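Side-chain contacts in glycosyl hydrolase, family 38 (Enterococcus faecalis, PDB 5KBP), which probably hydrolyses alpha-mannosidic linkages in carbohydrates: residues N198-E203 with A209-K214; D217-A222 with P254-I259; T224-M229 with L267-E272; K244-A249 with F258-F263. All coordinates share one frame; numbering follows the deposited sequence.

Contact 1: N198-E203 with A209-K214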
# COMPACT_ATOMS: atom_id res chain seq x y z
N ASN A 198 -20.21 -29.31 3.39
CA ASN A 198 -20.66 -27.98 3.02
C ASN A 198 -22.11 -28.01 2.55
O ASN A 198 -22.50 -28.88 1.76
CB ASN A 198 -19.76 -27.40 1.93
CG ASN A 198 -20.04 -25.93 1.67
OD1 ASN A 198 -20.31 -25.16 2.59
ND2 ASN A 198 -19.99 -25.53 0.40
N GLU A 199 -22.91 -27.07 3.05
CA GLU A 199 -24.31 -26.90 2.67
C GLU A 199 -25.10 -28.20 2.87
O GLU A 199 -25.48 -28.89 1.92
CB GLU A 199 -24.42 -26.40 1.22
CG GLU A 199 -23.62 -25.14 0.95
CD GLU A 199 -24.01 -24.46 -0.35
OE1 GLU A 199 -25.22 -24.44 -0.67
OE2 GLU A 199 -23.12 -23.95 -1.05
N ILE A 200 -25.34 -28.50 4.14
CA ILE A 200 -26.11 -29.67 4.52
C ILE A 200 -27.59 -29.40 4.23
O ILE A 200 -28.14 -28.41 4.73
CB ILE A 200 -25.89 -30.03 6.00
CG1 ILE A 200 -24.42 -30.36 6.25
CG2 ILE A 200 -26.79 -31.19 6.40
CD1 ILE A 200 -24.09 -30.61 7.71
N PRO A 201 -28.25 -30.23 3.43
CA PRO A 201 -29.66 -29.98 3.11
C PRO A 201 -30.55 -30.05 4.35
O PRO A 201 -30.41 -30.94 5.19
CB PRO A 201 -30.00 -31.10 2.12
CG PRO A 201 -28.69 -31.51 1.54
CD PRO A 201 -27.70 -31.35 2.65
N SER A 202 -31.46 -29.09 4.45
CA SER A 202 -32.48 -29.07 5.50
C SER A 202 -33.84 -29.52 4.98
O SER A 202 -34.87 -29.19 5.58
CB SER A 202 -32.58 -27.68 6.11
OG SER A 202 -32.97 -26.72 5.15
N GLU A 203 -33.87 -30.26 3.88
CA GLU A 203 -35.09 -30.85 3.34
C GLU A 203 -34.92 -32.35 3.24
O GLU A 203 -33.82 -32.86 3.00
CB GLU A 203 -35.44 -30.25 1.98
CG GLU A 203 -35.81 -28.77 2.02
CD GLU A 203 -36.93 -28.48 3.01
OE1 GLU A 203 -36.75 -27.58 3.86
OE2 GLU A 203 -37.98 -29.15 2.93
N ALA A 209 -30.22 -38.26 -0.07
CA ALA A 209 -29.19 -38.45 -1.08
C ALA A 209 -27.87 -37.82 -0.66
O ALA A 209 -26.80 -38.31 -1.04
CB ALA A 209 -29.65 -37.87 -2.42
N PHE A 210 -27.92 -36.74 0.12
CA PHE A 210 -26.70 -36.11 0.60
C PHE A 210 -25.95 -37.02 1.56
O PHE A 210 -24.78 -37.36 1.33
CB PHE A 210 -27.03 -34.77 1.26
CG PHE A 210 -25.83 -34.05 1.82
CD1 PHE A 210 -25.09 -33.19 1.02
CD2 PHE A 210 -25.47 -34.20 3.15
CE1 PHE A 210 -24.00 -32.52 1.53
CE2 PHE A 210 -24.37 -33.53 3.66
CZ PHE A 210 -23.64 -32.69 2.85
N TRP A 211 -26.61 -37.43 2.64
CA TRP A 211 -25.93 -38.20 3.68
C TRP A 211 -25.57 -39.60 3.22
O TRP A 211 -24.54 -40.14 3.63
CB TRP A 211 -26.78 -38.24 4.95
CG TRP A 211 -26.81 -36.93 5.68
CD1 TRP A 211 -27.90 -36.12 5.85
CD2 TRP A 211 -25.71 -36.28 6.32
NE1 TRP A 211 -27.54 -35.01 6.57
CE2 TRP A 211 -26.20 -35.08 6.87
CE3 TRP A 211 -24.36 -36.59 6.48
CZ2 TRP A 211 -25.39 -34.19 7.57
CZ3 TRP A 211 -23.55 -35.71 7.18
CH2 TRP A 211 -24.07 -34.53 7.71
N LYS A 212 -26.41 -40.22 2.38
CA LYS A 212 -26.07 -41.55 1.86
C LYS A 212 -24.75 -41.52 1.10
O LYS A 212 -24.02 -42.52 1.08
CB LYS A 212 -27.19 -42.08 0.96
CG LYS A 212 -28.39 -42.62 1.72
CD LYS A 212 -29.40 -43.24 0.77
N GLN A 213 -24.42 -40.39 0.47
CA GLN A 213 -23.14 -40.26 -0.21
C GLN A 213 -22.04 -39.81 0.75
O GLN A 213 -20.95 -40.38 0.75
CB GLN A 213 -23.27 -39.28 -1.37
CG GLN A 213 -21.97 -39.07 -2.14
CD GLN A 213 -21.55 -40.30 -2.92
OE1 GLN A 213 -22.38 -40.96 -3.54
NE2 GLN A 213 -20.26 -40.60 -2.90
N LYS A 214 -22.33 -38.80 1.58
CA LYS A 214 -21.30 -38.23 2.44
C LYS A 214 -20.85 -39.21 3.52
O LYS A 214 -19.67 -39.27 3.86
CB LYS A 214 -21.80 -36.93 3.06
CG LYS A 214 -22.14 -35.84 2.06
CD LYS A 214 -20.95 -35.52 1.16
CE LYS A 214 -21.31 -34.41 0.18
NZ LYS A 214 -20.18 -34.09 -0.75
O HOH W 1 -29.65 -33.13 7.02
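A single water molecule bridges the two segments on their polar side: Trp211 NE1 donates to it across 2.9 Å, and the water in turn donates to the backbone O of Pro201 at 3.0 Å. The water sits at the edge of the indole, in its plane, so the bridge probably helps to set the rotation of that ring. The rest of the contact is mostly apolar, although the backbone O atoms of Asn198 and Glu199 each lie 3.9 Å from Phe210 CE1. The Phe210 ring stands out from the helix toward the loop, its CG anti to the backbone N (chi1 179°), and Pro201 lies over one face in a CH-pi contact, with CD 3.6 Å from the ring centroid and 20° off the normal. On the opposite face Lys214 lays its CG 3.5 Å above the Phe210 ring plane, over the centre, so the phenyl group is clamped between an imino-acid ring and an aliphatic chain. The loop 198-203 leads directly into helix 204-219, and here it folds back against the middle of that same helix, within the family 38 N-terminal domain. Ile200 divides its branches between the two aromatic residues. Ile200 CG2 presses on Trp211 CZ2 at 3.5 Å with CD1 alongside, while Ile200 CG1 faces Phe210 CE2 more loosely, 4.1 Å away. Beyond the segments, the Trp211 side chain approaches to about 4 Å that of Phe253, a calcium-site residue in a structure of this protein, although this chain carries no calcium. Glu199 OE2 receives a weak hydrogen bond from Phe481 N of the second subunit.

Contact 2: D217-A222 with P254-I259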
# COMPACT_ATOMS: atom_id res chain seq x y z
N ASP A 217 -18.50 -41.72 1.99
CA ASP A 217 -17.19 -41.15 1.69
C ASP A 217 -16.31 -41.10 2.93
O ASP A 217 -15.13 -41.48 2.89
CB ASP A 217 -17.34 -39.76 1.08
CG ASP A 217 -18.01 -39.78 -0.28
OD1 ASP A 217 -17.94 -40.82 -0.96
OD2 ASP A 217 -18.61 -38.75 -0.66
N VAL A 218 -16.87 -40.64 4.05
CA VAL A 218 -16.09 -40.52 5.28
C VAL A 218 -15.77 -41.89 5.86
O VAL A 218 -14.68 -42.10 6.41
CB VAL A 218 -16.85 -39.63 6.29
CG1 VAL A 218 -16.08 -39.53 7.59
CG2 VAL A 218 -17.06 -38.26 5.70
N GLU A 219 -16.69 -42.85 5.75
CA GLU A 219 -16.44 -44.18 6.27
C GLU A 219 -15.40 -44.95 5.47
O GLU A 219 -14.87 -45.95 5.96
CB GLU A 219 -17.75 -44.98 6.33
CG GLU A 219 -18.64 -44.62 7.51
CD GLU A 219 -20.01 -45.25 7.41
OE1 GLU A 219 -21.01 -44.53 7.59
OE2 GLU A 219 -20.09 -46.47 7.15
N ARG A 220 -15.09 -44.50 4.25
CA ARG A 220 -14.06 -45.17 3.46
C ARG A 220 -12.70 -45.13 4.16
O ARG A 220 -11.89 -46.05 3.99
CB ARG A 220 -13.94 -44.53 2.07
CG ARG A 220 -14.94 -45.04 1.05
CD ARG A 220 -14.98 -44.16 -0.20
NE ARG A 220 -14.03 -44.57 -1.23
CZ ARG A 220 -14.25 -45.55 -2.10
NH1 ARG A 220 -15.39 -46.24 -2.05
NH2 ARG A 220 -13.34 -45.85 -3.01
N TYR A 221 -12.44 -44.09 4.95
CA TYR A 221 -11.13 -43.92 5.58
C TYR A 221 -11.21 -43.73 7.09
O TYR A 221 -10.20 -43.37 7.70
CB TYR A 221 -10.40 -42.74 4.95
CG TYR A 221 -10.65 -42.58 3.47
CD1 TYR A 221 -10.05 -43.42 2.54
CD2 TYR A 221 -11.49 -41.58 2.99
CE1 TYR A 221 -10.27 -43.27 1.18
CE2 TYR A 221 -11.72 -41.42 1.64
CZ TYR A 221 -11.11 -42.27 0.74
OH TYR A 221 -11.34 -42.12 -0.61
N ALA A 222 -12.36 -43.96 7.70
CA ALA A 222 -12.50 -43.77 9.14
C ALA A 222 -11.92 -44.97 9.88
O ALA A 222 -12.35 -46.10 9.67
CB ALA A 222 -13.96 -43.56 9.51
N PRO A 254 -31.26 -43.36 11.81
CA PRO A 254 -31.17 -43.83 13.20
C PRO A 254 -29.84 -44.47 13.56
O PRO A 254 -29.51 -44.52 14.75
CB PRO A 254 -32.32 -44.84 13.31
CG PRO A 254 -33.18 -44.61 12.09
CD PRO A 254 -32.24 -44.13 11.03
N GLU A 255 -29.08 -44.96 12.58
CA GLU A 255 -27.81 -45.61 12.86
C GLU A 255 -26.68 -44.62 13.10
O GLU A 255 -25.54 -45.05 13.35
CB GLU A 255 -27.44 -46.55 11.72
N TYR A 256 -26.95 -43.32 13.03
CA TYR A 256 -25.93 -42.29 13.21
C TYR A 256 -26.42 -41.24 14.19
O TYR A 256 -27.62 -40.99 14.31
CB TYR A 256 -25.57 -41.63 11.87
CG TYR A 256 -24.99 -42.58 10.85
CD1 TYR A 256 -25.81 -43.33 10.02
CD2 TYR A 256 -23.61 -42.71 10.70
CE1 TYR A 256 -25.28 -44.20 9.08
CE2 TYR A 256 -23.08 -43.58 9.77
CZ TYR A 256 -23.91 -44.32 8.96
OH TYR A 256 -23.38 -45.18 8.03
N GLU A 257 -25.46 -40.64 14.90
CA GLU A 257 -25.74 -39.54 15.83
C GLU A 257 -25.00 -38.31 15.32
O GLU A 257 -23.77 -38.25 15.36
CB GLU A 257 -25.30 -39.90 17.25
CG GLU A 257 -25.51 -38.77 18.25
CD GLU A 257 -25.07 -39.14 19.65
OE1 GLU A 257 -25.04 -40.34 19.97
OE2 GLU A 257 -24.74 -38.22 20.43
N PHE A 258 -25.76 -37.32 14.85
CA PHE A 258 -25.19 -36.11 14.29
C PHE A 258 -25.07 -35.05 15.37
O PHE A 258 -26.06 -34.71 16.03
CB PHE A 258 -26.05 -35.59 13.13
CG PHE A 258 -26.11 -36.54 11.97
CD1 PHE A 258 -27.01 -37.60 11.96
CD2 PHE A 258 -25.27 -36.38 10.88
CE1 PHE A 258 -27.07 -38.47 10.89
CE2 PHE A 258 -25.32 -37.25 9.81
CZ PHE A 258 -26.22 -38.30 9.82
N ILE A 259 -23.86 -34.52 15.55
CA ILE A 259 -23.55 -33.58 16.62
C ILE A 259 -22.87 -32.36 16.01
O ILE A 259 -21.84 -32.49 15.34
CB ILE A 259 -22.64 -34.21 17.69
CG1 ILE A 259 -23.20 -35.54 18.17
CG2 ILE A 259 -22.45 -33.25 18.85
CD1 ILE A 259 -22.29 -36.28 19.13
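The Tyr256 ring meets the carboxylate of Glu219 at its edge, with OE1 lying near the ring plane and the two flat groups turned 35° apart. The oxygen comes in on the CE2 side of the hydroxyl: Glu219 OE1 is 3.2 Å from both Tyr256 CE2 and Tyr256 CZ. Tyr256 OH donates to Glu219 OE1 over only 2.5 Å, a very short bond whose exact length should not be pressed at this resolution. The two side chains arrive from opposite directions and bridge a wide backbone gap, for the CA atoms of Glu219 and Tyr256 are 11.9 Å apart. Glu219 covers its share by running extended beyond CG (chi2 171°), while Tyr256 supplies the full length of its ring. No other residue pair of the two segments touches, and they bury just 74 Å² between them. The other carboxylate oxygen, Glu219 OE2, forms a salt bridge with Lys7 NZ, which probably helps to keep the acid ionised and suited to accept from the phenol. Tyr256 and Phe253 contribute to a calcium site in a structure of this protein, but the ion is absent from this chain. Near the surface of the domain, the bond links the C-terminal part of helix 204-219 to strand 256-260, an outer strand of the parallel sheet, and both partners lie close to the start of central strand 7-13, where Tyr256 packs on Lys7 and Val9.

Contact 3: T224-M229 with L267-E272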
# COMPACT_ATOMS: atom_id res chain seq x y z
N THR A 224 -12.03 -44.98 13.24
CA THR A 224 -12.87 -45.04 14.42
C THR A 224 -14.33 -44.87 14.00
O THR A 224 -14.63 -44.65 12.82
CB THR A 224 -12.48 -43.96 15.45
OG1 THR A 224 -12.92 -42.68 14.98
CG2 THR A 224 -10.97 -43.93 15.64
N ASN A 225 -15.23 -44.96 14.97
CA ASN A 225 -16.64 -44.69 14.73
C ASN A 225 -16.96 -43.20 14.77
O ASN A 225 -18.14 -42.83 14.74
CB ASN A 225 -17.51 -45.43 15.74
CG ASN A 225 -17.42 -46.94 15.59
OD1 ASN A 225 -17.28 -47.45 14.48
ND2 ASN A 225 -17.49 -47.65 16.70
N HIS A 226 -15.94 -42.34 14.84
CA HIS A 226 -16.12 -40.90 14.93
C HIS A 226 -15.78 -40.28 13.58
O HIS A 226 -14.65 -40.39 13.11
CB HIS A 226 -15.25 -40.32 16.04
CG HIS A 226 -15.49 -40.95 17.38
ND1 HIS A 226 -16.53 -40.58 18.21
CD2 HIS A 226 -14.83 -41.94 18.03
CE1 HIS A 226 -16.49 -41.31 19.31
NE2 HIS A 226 -15.47 -42.14 19.23
N LEU A 227 -16.77 -39.62 12.98
CA LEU A 227 -16.67 -39.12 11.62
C LEU A 227 -16.67 -37.59 11.62
O LEU A 227 -17.39 -36.97 12.41
CB LEU A 227 -17.83 -39.64 10.77
CG LEU A 227 -18.13 -41.13 10.96
CD1 LEU A 227 -19.53 -41.47 10.46
CD2 LEU A 227 -17.09 -41.98 10.26
N LEU A 228 -15.87 -37.00 10.74
CA LEU A 228 -15.69 -35.56 10.67
C LEU A 228 -16.32 -35.02 9.40
O LEU A 228 -15.92 -35.41 8.29
CB LEU A 228 -14.20 -35.19 10.73
CG LEU A 228 -13.87 -33.70 10.74
CD1 LEU A 228 -14.34 -33.03 12.02
CD2 LEU A 228 -12.38 -33.47 10.53
N MET A 229 -17.30 -34.13 9.55
CA MET A 229 -17.92 -33.43 8.43
C MET A 229 -17.56 -31.95 8.54
O MET A 229 -17.95 -31.29 9.51
CB MET A 229 -19.44 -33.62 8.43
CG MET A 229 -19.90 -35.06 8.32
SD MET A 229 -19.40 -35.86 6.79
CE MET A 229 -20.14 -34.77 5.58
N LEU A 267 -11.17 -34.17 18.43
CA LEU A 267 -9.82 -34.70 18.65
C LEU A 267 -9.76 -35.55 19.92
O LEU A 267 -9.09 -36.59 19.94
CB LEU A 267 -8.81 -33.55 18.73
CG LEU A 267 -8.41 -32.91 17.40
CD1 LEU A 267 -7.58 -31.66 17.63
CD2 LEU A 267 -7.64 -33.91 16.55
N LYS A 268 -10.45 -35.12 20.98
CA LYS A 268 -10.46 -35.90 22.21
C LYS A 268 -11.15 -37.25 22.00
O LYS A 268 -10.72 -38.27 22.54
CB LYS A 268 -11.15 -35.12 23.32
CG LYS A 268 -11.34 -35.89 24.61
CD LYS A 268 -12.32 -35.19 25.53
CE LYS A 268 -12.72 -36.08 26.71
NZ LYS A 268 -13.89 -35.53 27.44
N ALA A 269 -12.21 -37.27 21.19
CA ALA A 269 -12.99 -38.49 21.01
C ALA A 269 -12.32 -39.47 20.06
O ALA A 269 -12.32 -40.68 20.31
CB ALA A 269 -14.40 -38.14 20.52
N VAL A 270 -11.75 -38.98 18.96
CA VAL A 270 -11.21 -39.88 17.94
C VAL A 270 -9.91 -40.52 18.41
O VAL A 270 -9.65 -41.70 18.14
CB VAL A 270 -11.05 -39.14 16.60
CG1 VAL A 270 -10.05 -38.00 16.72
CG2 VAL A 270 -10.62 -40.11 15.51
N GLN A 271 -9.08 -39.77 19.14
CA GLN A 271 -7.80 -40.29 19.60
C GLN A 271 -7.94 -41.23 20.79
O GLN A 271 -6.96 -41.89 21.15
CB GLN A 271 -6.87 -39.13 19.97
CG GLN A 271 -6.49 -38.24 18.80
CD GLN A 271 -5.68 -37.03 19.22
OE1 GLN A 271 -4.51 -37.15 19.61
NE2 GLN A 271 -6.29 -35.86 19.16
N GLU A 272 -9.12 -41.31 21.40
CA GLU A 272 -9.32 -42.21 22.52
C GLU A 272 -9.58 -43.64 22.06
O GLU A 272 -9.29 -44.58 22.81
CB GLU A 272 -10.49 -41.70 23.38
CG GLU A 272 -10.56 -42.28 24.78
CD GLU A 272 -11.36 -41.41 25.72
OE1 GLU A 272 -10.80 -40.98 26.76
OE2 GLU A 272 -12.54 -41.13 25.42
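Packing is tightest where Thr224 and His226 face Val270 and Ala269, the backbones drawing to 5.8 Å between the CA atoms of His226 and Val270. Val270 CG2 reaches Thr224 OG1 at 3.5 Å, and the two side chains meet at about a right angle. That hydroxyl oxygen also accepts from His226 N (3.0 Å, N-H...O angle 157°), making an ST turn that leads into the strand; it lies in the plane of the imidazole, at the edge of the ring. The chi1 of 74° sets Thr224 OG1 between its own backbone N and carbonyl carbon, within reach of the later amide. Ala269 covers one face of the imidazole by a CH-pi contact, its CB 4.1 Å from the centroid of the His226 ring. Strand 226-231 is an outer strand of the parallel sheet, and helix 263-270 packs over one sheet face here, while Leu227 points away toward helix 204-219 on the other: an alpha/beta layering in the N-terminal domain. Both ring nitrogens of His226 find partners outside the segments, ND1 with Tyr10 OH and NE2 with Glu273 OE2, which fixes the rotation of the ring. Toward the solvent side the packing thins, and the carboxylate of the exposed, poorly ordered Glu272 stays well short of the imidazole, its OE2 6.9 Å from His226 NE2.

Contact 4: K244-A249 with F258-F263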
# COMPACT_ATOMS: atom_id res chain seq x y z
N LYS A 244 -31.22 -26.66 11.94
CA LYS A 244 -32.35 -27.42 11.40
C LYS A 244 -31.88 -28.65 10.64
O LYS A 244 -32.46 -29.73 10.78
CB LYS A 244 -33.20 -26.52 10.51
CG LYS A 244 -34.36 -27.22 9.82
CD LYS A 244 -35.11 -26.25 8.92
CE LYS A 244 -36.28 -26.94 8.22
NZ LYS A 244 -37.03 -25.98 7.36
N ALA A 245 -30.84 -28.50 9.81
CA ALA A 245 -30.38 -29.61 8.99
C ALA A 245 -29.82 -30.75 9.84
O ALA A 245 -29.97 -31.93 9.49
CB ALA A 245 -29.34 -29.13 7.99
N ILE A 246 -29.17 -30.41 10.95
CA ILE A 246 -28.58 -31.45 11.80
C ILE A 246 -29.67 -32.23 12.53
O ILE A 246 -29.58 -33.45 12.67
CB ILE A 246 -27.58 -30.81 12.78
CG1 ILE A 246 -26.35 -30.30 12.02
CG2 ILE A 246 -27.16 -31.80 13.86
CD1 ILE A 246 -25.32 -29.63 12.89
N ALA A 247 -30.72 -31.54 12.99
CA ALA A 247 -31.83 -32.23 13.64
C ALA A 247 -32.57 -33.13 12.66
O ALA A 247 -33.02 -34.22 13.03
CB ALA A 247 -32.78 -31.22 14.27
N LEU A 248 -32.70 -32.69 11.40
CA LEU A 248 -33.32 -33.54 10.39
C LEU A 248 -32.49 -34.79 10.14
O LEU A 248 -33.05 -35.88 9.93
CB LEU A 248 -33.50 -32.75 9.09
CG LEU A 248 -33.96 -33.54 7.86
CD1 LEU A 248 -35.38 -34.06 8.06
CD2 LEU A 248 -33.85 -32.70 6.60
N ALA A 249 -31.16 -34.66 10.15
CA ALA A 249 -30.30 -35.81 9.92
C ALA A 249 -30.44 -36.84 11.03
O ALA A 249 -30.51 -38.05 10.76
CB ALA A 249 -28.85 -35.37 9.77
N PHE A 258 -25.76 -37.32 14.85
CA PHE A 258 -25.19 -36.11 14.29
C PHE A 258 -25.07 -35.05 15.37
O PHE A 258 -26.06 -34.71 16.03
CB PHE A 258 -26.05 -35.59 13.13
CG PHE A 258 -26.11 -36.54 11.97
CD1 PHE A 258 -27.01 -37.60 11.96
CD2 PHE A 258 -25.27 -36.38 10.88
CE1 PHE A 258 -27.07 -38.47 10.89
CE2 PHE A 258 -25.32 -37.25 9.81
CZ PHE A 258 -26.22 -38.30 9.82
N ILE A 259 -23.86 -34.52 15.55
CA ILE A 259 -23.55 -33.58 16.62
C ILE A 259 -22.87 -32.36 16.01
O ILE A 259 -21.84 -32.49 15.34
CB ILE A 259 -22.64 -34.21 17.69
CG1 ILE A 259 -23.20 -35.54 18.17
CG2 ILE A 259 -22.45 -33.25 18.85
CD1 ILE A 259 -22.29 -36.28 19.13
N HIS A 260 -23.45 -31.18 16.23
CA HIS A 260 -22.74 -29.95 15.95
C HIS A 260 -21.60 -29.82 16.96
O HIS A 260 -21.85 -29.70 18.17
CB HIS A 260 -23.68 -28.75 16.02
CG HIS A 260 -23.22 -27.57 15.22
ND1 HIS A 260 -23.40 -26.27 15.62
CD2 HIS A 260 -22.58 -27.51 14.02
CE1 HIS A 260 -22.90 -25.45 14.71
NE2 HIS A 260 -22.39 -26.18 13.73
N SER A 261 -20.36 -29.86 16.48
CA SER A 261 -19.23 -29.98 17.39
C SER A 261 -18.09 -29.03 17.03
O SER A 261 -18.32 -27.97 16.43
CB SER A 261 -18.72 -31.42 17.41
OG SER A 261 -17.84 -31.65 18.50
N ASN A 262 -16.87 -29.41 17.39
CA ASN A 262 -15.70 -28.57 17.19
C ASN A 262 -14.47 -29.46 17.24
O ASN A 262 -14.53 -30.63 17.64
CB ASN A 262 -15.62 -27.46 18.25
CG ASN A 262 -15.77 -27.99 19.66
OD1 ASN A 262 -14.82 -28.52 20.24
ND2 ASN A 262 -16.97 -27.85 20.22
N PHE A 263 -13.33 -28.89 16.83
CA PHE A 263 -12.11 -29.68 16.72
C PHE A 263 -11.61 -30.16 18.08
O PHE A 263 -11.02 -31.24 18.17
CB PHE A 263 -11.03 -28.88 16.01
CG PHE A 263 -11.12 -28.93 14.52
CD1 PHE A 263 -10.94 -30.13 13.85
CD2 PHE A 263 -11.40 -27.79 13.78
CE1 PHE A 263 -11.02 -30.19 12.47
CE2 PHE A 263 -11.48 -27.84 12.41
CZ PHE A 263 -11.30 -29.04 11.75
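With CG1 beside the backbone N (chi1 -68°) and CD1 continuing fully extended, Ile246 stretches from the helix to His260, whose own CG lies anti to its backbone N (chi1 -155°) and turns the imidazole toward the isoleucine. The methyl Ile246 CD1 comes to 3.6 Å from His260 CD2 and equally near His260 CB, the two side chains crossing at about a right angle. The second branch, Ile246 CG2, lies 3.8 Å from the backbone O of Phe258 and close to its CB. One turn later in the helix, Ala249 meets the Phe258 ring face on: its CB is 3.6 Å from the ring centroid and a mere 8° off the normal, a CH-pi contact directly above the centre. The carbonyl of the same residue also lies close, Ala249 O being 3.5 Å from Phe258 CE1. Helix 242-252 is the connection of a beta-alpha-beta crossover that joins parallel strands 226-231 and 256-260, with strand 7-13 lying between them in the sheet. Accordingly the helix segment runs nearly antiparallel to strand 258-260, with the axes 8.1 Å apart at closest approach. With only a methyl group between them, the helix backbone at Ala249 lies close to the phenyl ring. The Phe258 ring also meets the indole of Trp211 from helix 204-219. His260 is held at both nitrogens by outside partners, NE2 by Ser13 OG and ND1 by Asn50 N.

All four contacts lie in the family 38 N-terminal domain, around the parallel sheet of strands 226-231, 7-13 and 256-260. Contact 1 closes first along the chain; the segments of contacts 2 and 3 then alternate, and contact 4 falls between those of contact 3. Centres of contacts 2 and 3 are about 10 Å apart, whereas those of contacts 1 and 3 are about 20 Å apart. Contacts 1 and 2 share helix 204-219, and contacts 2 and 4 share strand 256-260. Trp211 of contact 1 packs on Ala249 and Phe258 of contact 4, so helices 204-219 and 242-252 form one layer on the sheet, with helix 263-270 across from them.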